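Local coordinates for UBX domain-containing protein 7 (Homo sapiens, PDB 5X3P) that links a subset of NEDD8-associated cullin-RING ligases to the segregase VCP/p97 as a ubiquitin-binding adapter, with this UBX domain making the contact to p97, at residues Lys17-Thr22 and Val33-Ser38. The protein carries 1 engineered substitution. Sequence-based numbering, arbitrary orientation.
Sequences KREQIT and VKHVQS
Glu19 and Ile21 on the outermost strand 18-24 meet His35 of helix 29-38, which lies across one side of the sheet; the backbones stay well apart, with the CA atoms of Ile21 and His35 9.6 Å from each other. Three side chains, Glu19, Ile21 and His35, bridge this gap, burying 133 Å² in all. With chi1 at 179° the Glu19 side chain swings CG away from its own N and then runs on extended, bringing its carboxylate to the edge of the His35 imidazole, the two planes 49° apart. There His35 NE2 donates to Glu19 OE2 over 2.6 Å; the acceptor lies almost in the ring plane, but the bond is bent, 134° at the hydrogen, and His35 NE2 meets OE2 from above the carboxylate plane. Glu19 OE1 is hydrogen-bonded with Tyr13 OH, so the carboxylate is gripped at both oxygens and its rotation is probably restricted. Ile21 CG2 sits obliquely to the ring, 3.8 Å from His35 NE2, and Ile21 CD1 comes within 3.9 Å of His35 CD2, while Leu11 of strand 6-12 touches both Glu19 and His35. A leucine in place of Glu19 would probably leave His35 NE2 and the Tyr13 hydroxyl without the carboxylate that both hydrogen-bond to and set the imidazole freer to turn. This histidine-carboxylate hydrogen bond ties the helix to the edge of the N-terminal beta-hairpin in the ubiquitin-like beta-grasp fold of the UBX domain.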
ATOM      1  N   LYS A  17     -11.519   8.525  -5.013  1.00 17.18           N
ATOM      2  CA  LYS A  17     -12.084   7.236  -4.620  1.00 25.16           C
ATOM      3  C   LYS A  17     -11.359   6.664  -3.393  1.00 20.96           C
ATOM      4  O   LYS A  17     -10.154   6.859  -3.207  1.00 22.78           O
ATOM      5  CB  LYS A  17     -12.045   6.236  -5.786  1.00 37.02           C
ATOM      6  CG  LYS A  17     -13.050   6.558  -6.904  1.00 46.32           C
ATOM      7  CD  LYS A  17     -12.922   5.640  -8.132  1.00 50.59           C
ATOM      8  CE  LYS A  17     -13.278   4.191  -7.839  1.00 51.88           C
ATOM      9  NZ  LYS A  17     -13.891   3.513  -9.033  1.00 54.21           N
ATOM     10  N   ARG A  18     -12.109   5.965  -2.551  1.00 17.11           N
ATOM     11  CA  ARG A  18     -11.541   5.356  -1.348  1.00 19.60           C
ATOM     12  C   ARG A  18     -11.927   3.893  -1.306  1.00 22.42           C
ATOM     13  O   ARG A  18     -13.032   3.528  -1.722  1.00 17.52           O
ATOM     14  CB  ARG A  18     -12.071   6.064  -0.097  1.00 19.52           C
ATOM     15  CG  ARG A  18     -11.783   7.557  -0.081  1.00 23.34           C
ATOM     16  CD  ARG A  18     -12.264   8.200   1.199  1.00 32.20           C
ATOM     17  NE  ARG A  18     -11.680   9.528   1.389  1.00 39.16           N
ATOM     18  CZ  ARG A  18     -12.382  10.649   1.533  1.00 48.42           C
ATOM     19  NH1 ARG A  18     -13.707  10.614   1.520  1.00 54.31           N
ATOM     20  NH2 ARG A  18     -11.756  11.809   1.698  1.00 50.26           N
ATOM     21  N   GLU A  19     -11.036   3.058  -0.771  1.00 16.90           N
ATOM     22  CA  GLU A  19     -11.296   1.634  -0.695  1.00 16.16           C
ATOM     23  C   GLU A  19     -10.659   1.095   0.572  1.00 18.45           C
ATOM     24  O   GLU A  19      -9.529   1.481   0.909  1.00 14.87           O
ATOM     25  CB  GLU A  19     -10.682   0.933  -1.910  1.00 20.37           C
ATOM     26  CG  GLU A  19     -10.884  -0.571  -1.894  1.00 26.98           C
ATOM     27  CD  GLU A  19     -10.143  -1.265  -3.019  1.00 30.51           C
ATOM     28  OE1 GLU A  19      -9.389  -0.586  -3.759  1.00 31.48           O
ATOM     29  OE2 GLU A  19     -10.315  -2.497  -3.154  1.00 31.79           O
ATOM     30  N   GLN A  20     -11.357   0.209   1.280  1.00 13.05           N
ATOM     31  CA  GLN A  20     -10.744  -0.389   2.468  1.00 13.89           C
ATOM     32  C   GLN A  20     -10.538  -1.874   2.269  1.00 17.33           C
ATOM     33  O   GLN A  20     -11.455  -2.587   1.846  1.00 19.23           O
ATOM     34  CB  GLN A  20     -11.584  -0.113   3.720  1.00 13.82           C
ATOM     35  CG  GLN A  20     -11.414   1.300   4.259  1.00 14.99           C
ATOM     36  CD  GLN A  20     -12.529   1.695   5.184  1.00 17.98           C
ATOM     37  OE1 GLN A  20     -13.593   2.130   4.736  1.00 16.09           O
ATOM     38  NE2 GLN A  20     -12.293   1.556   6.498  1.00 16.93           N
ATOM     39  N   ILE A  21      -9.321  -2.334   2.544  1.00 11.64           N
ATOM     40  CA  ILE A  21      -9.011  -3.755   2.433  1.00 12.33           C
ATOM     41  C   ILE A  21      -8.212  -4.181   3.651  1.00 14.00           C
ATOM     42  O   ILE A  21      -7.606  -3.335   4.309  1.00 13.54           O
ATOM     43  CB  ILE A  21      -8.183  -4.064   1.174  1.00 14.55           C
ATOM     44  CG1 ILE A  21      -6.790  -3.416   1.268  1.00 20.95           C
ATOM     45  CG2 ILE A  21      -8.926  -3.631  -0.081  1.00 18.92           C
ATOM     46  CD1 ILE A  21      -5.840  -3.782   0.114  1.00 23.81           C
ATOM     47  N   THR A  22      -8.197  -5.485   3.952  1.00 10.63           N
ATOM     48  CA  THR A  22      -7.342  -5.989   5.022  1.00 13.70           C
ATOM     49  C   THR A  22      -6.398  -7.047   4.472  1.00 10.63           C
ATOM     50  O   THR A  22      -6.839  -7.965   3.790  1.00 13.12           O
ATOM     51  CB  THR A  22      -8.185  -6.629   6.138  1.00 18.82           C
ATOM     52  OG1 THR A  22      -8.917  -5.607   6.808  1.00 17.36           O
ATOM     53  CG2 THR A  22      -7.302  -7.371   7.152  1.00 19.16           C
ATOM     54  N   VAL A  33       0.606  -3.795  -3.943  1.00 13.53           N
ATOM     55  CA  VAL A  33       0.967  -3.201  -5.233  1.00 14.97           C
ATOM     56  C   VAL A  33       0.097  -3.766  -6.345  1.00 18.34           C
ATOM     57  O   VAL A  33      -0.407  -3.017  -7.179  1.00 22.70           O
ATOM     58  CB  VAL A  33       2.462  -3.426  -5.569  1.00 15.28           C
ATOM     59  CG1 VAL A  33       2.788  -2.979  -7.003  1.00 17.48           C
ATOM     60  CG2 VAL A  33       3.338  -2.657  -4.578  1.00 17.13           C
ATOM     61  N   LYS A  34      -0.078  -5.088  -6.346  1.00 13.64           N
ATOM     62  CA  LYS A  34      -0.892  -5.747  -7.366  1.00 21.61           C
ATOM     63  C   LYS A  34      -2.372  -5.407  -7.222  1.00 22.12           C
ATOM     64  O   LYS A  34      -3.079  -5.264  -8.213  1.00 22.33           O
ATOM     65  CB  LYS A  34      -0.689  -7.273  -7.343  1.00 21.58           C
ATOM     66  CG  LYS A  34       0.589  -7.769  -8.052  1.00 27.90           C
ATOM     67  CD  LYS A  34       0.785  -9.308  -7.923  1.00 49.10           C
ATOM     68  CE  LYS A  34      -0.390 -10.124  -8.499  1.00 50.57           C
ATOM     69  NZ  LYS A  34      -1.452 -10.462  -7.494  1.00 48.18           N
ATOM     70  N   HIS A  35      -2.848  -5.270  -5.989  1.00 25.65           N
ATOM     71  CA  HIS A  35      -4.234  -4.867  -5.796  1.00 19.13           C
ATOM     72  C   HIS A  35      -4.502  -3.494  -6.391  1.00 19.77           C
ATOM     73  O   HIS A  35      -5.518  -3.279  -7.058  1.00 19.98           O
ATOM     74  CB  HIS A  35      -4.636  -4.858  -4.327  1.00 19.30           C
ATOM     75  CG  HIS A  35      -6.036  -4.385  -4.114  1.00 18.36           C
ATOM     76  ND1 HIS A  35      -7.132  -5.176  -4.381  1.00 18.06           N
ATOM     77  CD2 HIS A  35      -6.525  -3.183  -3.720  1.00 20.69           C
ATOM     78  CE1 HIS A  35      -8.236  -4.496  -4.128  1.00 21.69           C
ATOM     79  NE2 HIS A  35      -7.896  -3.282  -3.721  1.00 17.35           N
ATOM     80  N   VAL A  36      -3.596  -2.550  -6.144  1.00 18.71           N
ATOM     81  CA  VAL A  36      -3.766  -1.200  -6.676  1.00 17.69           C
ATOM     82  C   VAL A  36      -3.661  -1.191  -8.207  1.00 18.32           C
ATOM     83  O   VAL A  36      -4.354  -0.434  -8.889  1.00 20.93           O
ATOM     84  CB  VAL A  36      -2.764  -0.215  -6.018  1.00 19.76           C
ATOM     85  CG1 VAL A  36      -2.768   1.120  -6.728  1.00 15.31           C
ATOM     86  CG2 VAL A  36      -3.115  -0.036  -4.534  1.00 13.86           C
ATOM     87  N   GLN A  37      -2.790  -2.049  -8.733  1.00 16.76           N
ATOM     88  CA  GLN A  37      -2.636  -2.237 -10.174  1.00 26.61           C
ATOM     89  C   GLN A  37      -3.936  -2.731 -10.816  1.00 28.48           C
ATOM     90  O   GLN A  37      -4.350  -2.245 -11.872  1.00 27.22           O
ATOM     91  CB  GLN A  37      -1.510  -3.237 -10.428  1.00 29.47           C
ATOM     92  CG  GLN A  37      -0.925  -3.205 -11.816  1.00 34.18           C
ATOM     93  CD  GLN A  37       0.529  -3.645 -11.799  1.00 36.88           C
ATOM     94  OE1 GLN A  37       1.454  -2.813 -11.876  1.00 31.81           O
ATOM     95  NE2 GLN A  37       0.746  -4.961 -11.666  1.00 33.52           N
ATOM     96  N   SER A  38      -4.592  -3.690 -10.173  1.00 31.10           N
ATOM     97  CA  SER A  38      -5.854  -4.208 -10.702  1.00 35.28           C
ATOM     98  C   SER A  38      -6.956  -3.146 -10.666  1.00 37.85           C
ATOM     99  O   SER A  38      -7.957  -3.268 -11.370  1.00 39.05           O
ATOM    100  CB  SER A  38      -6.311  -5.442  -9.925  1.00 34.62           C
ATOM    101  OG  SER A  38      -7.080  -5.047  -8.801  1.00 36.22           O
TER